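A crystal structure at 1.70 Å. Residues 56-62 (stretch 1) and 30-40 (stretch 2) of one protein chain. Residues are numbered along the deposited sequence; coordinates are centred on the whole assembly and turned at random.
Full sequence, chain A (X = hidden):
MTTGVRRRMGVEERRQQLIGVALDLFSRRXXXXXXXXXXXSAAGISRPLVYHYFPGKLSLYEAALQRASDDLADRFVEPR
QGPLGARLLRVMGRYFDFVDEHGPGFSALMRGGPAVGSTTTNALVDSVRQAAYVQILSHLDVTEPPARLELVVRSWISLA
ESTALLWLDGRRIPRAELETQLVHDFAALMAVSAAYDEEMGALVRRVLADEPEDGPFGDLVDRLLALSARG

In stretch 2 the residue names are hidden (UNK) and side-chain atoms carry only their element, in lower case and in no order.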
# COMPACT_ATOMS: atom_id res chain seq x y z
N GLY A 56 -24.35 -15.34 -12.16
CA GLY A 56 -23.38 -16.15 -11.45
C GLY A 56 -22.89 -15.47 -10.18
O GLY A 56 -23.21 -14.30 -9.90
N LYS A 57 -22.09 -16.22 -9.43
CA LYS A 57 -21.56 -15.74 -8.16
C LYS A 57 -20.74 -14.46 -8.33
O LYS A 57 -20.89 -13.53 -7.53
CB LYS A 57 -20.75 -16.85 -7.52
CG LYS A 57 -20.21 -16.50 -6.15
CD LYS A 57 -19.49 -17.72 -5.59
CE LYS A 57 -18.68 -17.31 -4.38
NZ LYS A 57 -18.06 -18.48 -3.74
N LEU A 58 -19.91 -14.39 -9.36
CA LEU A 58 -19.07 -13.20 -9.55
C LEU A 58 -19.89 -11.91 -9.75
O LEU A 58 -19.55 -10.86 -9.19
CB LEU A 58 -18.05 -13.40 -10.70
CG LEU A 58 -17.12 -12.20 -10.99
CD1 LEU A 58 -16.25 -11.78 -9.78
CD2 LEU A 58 -16.27 -12.48 -12.23
N SER A 59 -20.98 -11.99 -10.51
CA SER A 59 -21.75 -10.80 -10.80
C SER A 59 -22.40 -10.27 -9.51
O SER A 59 -22.48 -9.08 -9.30
CB SER A 59 -22.78 -11.09 -11.91
OG SER A 59 -23.76 -11.95 -11.40
N LEU A 60 -22.80 -11.18 -8.62
CA LEU A 60 -23.38 -10.82 -7.33
C LEU A 60 -22.32 -10.23 -6.41
O LEU A 60 -22.53 -9.22 -5.74
CB LEU A 60 -24.03 -12.05 -6.70
CG LEU A 60 -24.94 -11.85 -5.47
CD1 LEU A 60 -25.77 -10.51 -5.48
CD2 LEU A 60 -25.84 -13.02 -5.35
N TYR A 61 -21.15 -10.87 -6.40
CA TYR A 61 -20.01 -10.35 -5.64
C TYR A 61 -19.68 -8.94 -6.10
O TYR A 61 -19.46 -8.06 -5.28
CB TYR A 61 -18.78 -11.25 -5.81
CG TYR A 61 -17.57 -10.79 -5.02
CD1 TYR A 61 -17.40 -11.16 -3.67
CD2 TYR A 61 -16.59 -9.97 -5.62
CE1 TYR A 61 -16.29 -10.72 -2.94
CE2 TYR A 61 -15.48 -9.50 -4.89
CZ TYR A 61 -15.33 -9.89 -3.56
OH TYR A 61 -14.22 -9.47 -2.84
N GLU A 62 -19.66 -8.73 -7.43
CA GLU A 62 -19.39 -7.38 -7.99
C GLU A 62 -20.45 -6.36 -7.60
O GLU A 62 -20.13 -5.20 -7.25
CB GLU A 62 -19.19 -7.46 -9.53
CG GLU A 62 -17.89 -8.17 -9.92
CD GLU A 62 -17.78 -8.50 -11.42
OE1 GLU A 62 -18.82 -8.45 -12.10
OE2 GLU A 62 -16.66 -8.81 -11.90
N UNK A 30 -14.37 -14.81 3.81
CA UNK A 30 -13.73 -14.83 2.51
C UNK A 30 -14.69 -15.44 1.48
O UNK A 30 -15.54 -16.29 1.84
o UNK A 30 -12.57 -16.85 3.13
c UNK A 30 -12.40 -15.59 2.55
N UNK A 31 -14.59 -14.99 0.21
CA UNK A 31 -15.63 -15.25 -0.77
C UNK A 31 -15.74 -16.75 -1.15
O UNK A 31 -16.81 -17.21 -1.57
c UNK A 31 -13.78 -14.10 -1.81
c UNK A 31 -13.46 -14.21 -0.35
c UNK A 31 -15.26 -14.36 -1.96
N UNK A 32 -14.64 -17.50 -1.00
CA UNK A 32 -14.67 -18.97 -1.17
C UNK A 32 -15.59 -19.69 -0.17
O UNK A 32 -15.99 -20.86 -0.42
c UNK A 32 -12.61 -19.27 0.28
o UNK A 32 -12.60 -18.10 0.70
c UNK A 32 -13.26 -19.57 -1.05
o UNK A 32 -12.11 -20.21 0.93
N UNK A 33 -15.92 -19.03 0.94
CA UNK A 33 -16.80 -19.60 1.97
C UNK A 33 -18.22 -19.03 1.92
O UNK A 33 -18.93 -19.13 2.90
o UNK A 33 -13.58 -20.74 5.43
c UNK A 33 -14.37 -19.86 5.01
o UNK A 33 -14.78 -18.93 5.74
c UNK A 33 -14.82 -19.92 3.56
c UNK A 33 -16.23 -19.38 3.38
N UNK A 34 -18.59 -18.40 0.80
CA UNK A 34 -19.94 -17.88 0.63
C UNK A 34 -20.50 -18.51 -0.64
O UNK A 34 -19.90 -18.39 -1.70
c UNK A 34 -19.97 -16.32 0.52
c UNK A 34 -21.39 -15.82 0.27
c UNK A 34 -19.41 -15.70 1.82
N UNK A 35 -21.64 -19.18 -0.52
CA UNK A 35 -22.25 -19.87 -1.68
C UNK A 35 -23.56 -19.21 -2.11
O UNK A 35 -24.21 -18.52 -1.33
o UNK A 35 -23.59 -21.44 -0.39
c UNK A 35 -22.55 -21.33 -1.35
N UNK A 36 -23.97 -19.50 -3.33
CA UNK A 36 -25.30 -19.08 -3.79
C UNK A 36 -26.39 -19.65 -2.90
O UNK A 36 -27.34 -18.94 -2.53
c UNK A 36 -25.55 -19.47 -5.26
c UNK A 36 -27.05 -19.26 -5.65
c UNK A 36 -24.56 -18.76 -6.19
c UNK A 36 -24.58 -17.23 -6.12
N UNK A 37 -26.26 -20.93 -2.53
CA UNK A 37 -27.23 -21.55 -1.63
C UNK A 37 -27.35 -20.78 -0.29
O UNK A 37 -28.45 -20.61 0.25
c UNK A 37 -27.19 -23.93 -2.54
c UNK A 37 -26.85 -23.01 -1.37
o UNK A 37 -27.90 -23.49 -3.49
o UNK A 37 -26.78 -25.11 -2.52
N UNK A 38 -26.23 -20.29 0.23
CA UNK A 38 -26.28 -19.54 1.50
C UNK A 38 -26.97 -18.19 1.32
O UNK A 38 -27.71 -17.72 2.19
o UNK A 38 -22.40 -21.52 3.73
c UNK A 38 -24.34 -20.70 2.63
o UNK A 38 -22.17 -19.78 2.43
c UNK A 38 -24.87 -19.38 2.06
c UNK A 38 -22.86 -20.65 2.96
N UNK A 39 -26.69 -17.56 0.18
CA UNK A 39 -27.31 -16.29 -0.16
C UNK A 39 -28.84 -16.48 -0.32
O UNK A 39 -29.62 -15.73 0.28
c UNK A 39 -27.48 -14.50 -1.96
c UNK A 39 -26.64 -15.68 -1.42
c UNK A 39 -24.31 -14.89 -2.32
c UNK A 39 -25.19 -15.25 -1.06
N UNK A 40 -29.23 -17.50 -1.08
CA UNK A 40 -30.66 -17.83 -1.27
C UNK A 40 -31.31 -18.07 0.08
O UNK A 40 -32.36 -17.49 0.38
c UNK A 40 -30.82 -19.07 -2.17

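Position 30 has one side-chain carbon followed by one oxygen. CB points away from stretch 1, and nothing there is touched. It is S30.

Position 31 has three carbons that close a ring onto the backbone nitrogen. Its CB lies 3.9 Å from CE1 of Y61, and its backbone O accepts a hydrogen bond from NZ of K57 at 2.8 Å. The ring makes it P31.

Position 32 has two carbons, the second carrying two oxygens. CB points away from stretch 1, and one carboxylate oxygen lies 2.7 Å from OG of S30. This is D32; S30 OG donates a hydrogen bond to that oxygen, OD1.

Position 33 has three carbons, the third carrying two oxygens. CB points away from stretch 1. It is E33.

Position 34 has three carbons, forked at the first. CB stays 5.1 Å from NZ of K57, but the backbone O accepts a hydrogen bond from NZ of K57 at 2.7 Å. The short fork is V34.

Position 35 has one carbon and one oxygen. The oxygen accepts from the backbone N of position 38 at 2.9 Å and so caps the helix that follows. It is S35.

Position 36 has four carbons, forked at the first, with one arm two carbons long. CB points sideways. The end carbon of the long arm lies 3.9 Å from CA of K57 and 4.5 Å from CD2 of L60. It is I36, and that carbon is CD1.

Position 37 has two carbons and a terminal pair of oxygens. Stretch 1 is out of reach. It is D37.

Position 38 has three carbons, the third carrying two oxygens. It is also out of reach. It is E38, and its OE1 accepts from N of S35 at 3.1 Å.

Position 39 has the same four-carbon fork as I36. CB points toward stretch 1, and the end of the longer arm lies 3.9 Å from CD2 of L60. It is I39, and that carbon is CD1.

Position 40 has a single carbon, out of reach of stretch 1. It is A40.

The contact joins a polar anchor to an apolar patch. K57 extends with all four chi angles near t, and its ammonium donates to two backbone carbonyls, of P31 and V34; no acidic side chain of stretch 2 takes part. L60 packs on I36 and I39, while Y61 meets P31 obliquely. The helix axes are inclined at 54° and come no closer than 11.9 Å.

Stretch 2, residues 30-40: SPDEVSIDEIA
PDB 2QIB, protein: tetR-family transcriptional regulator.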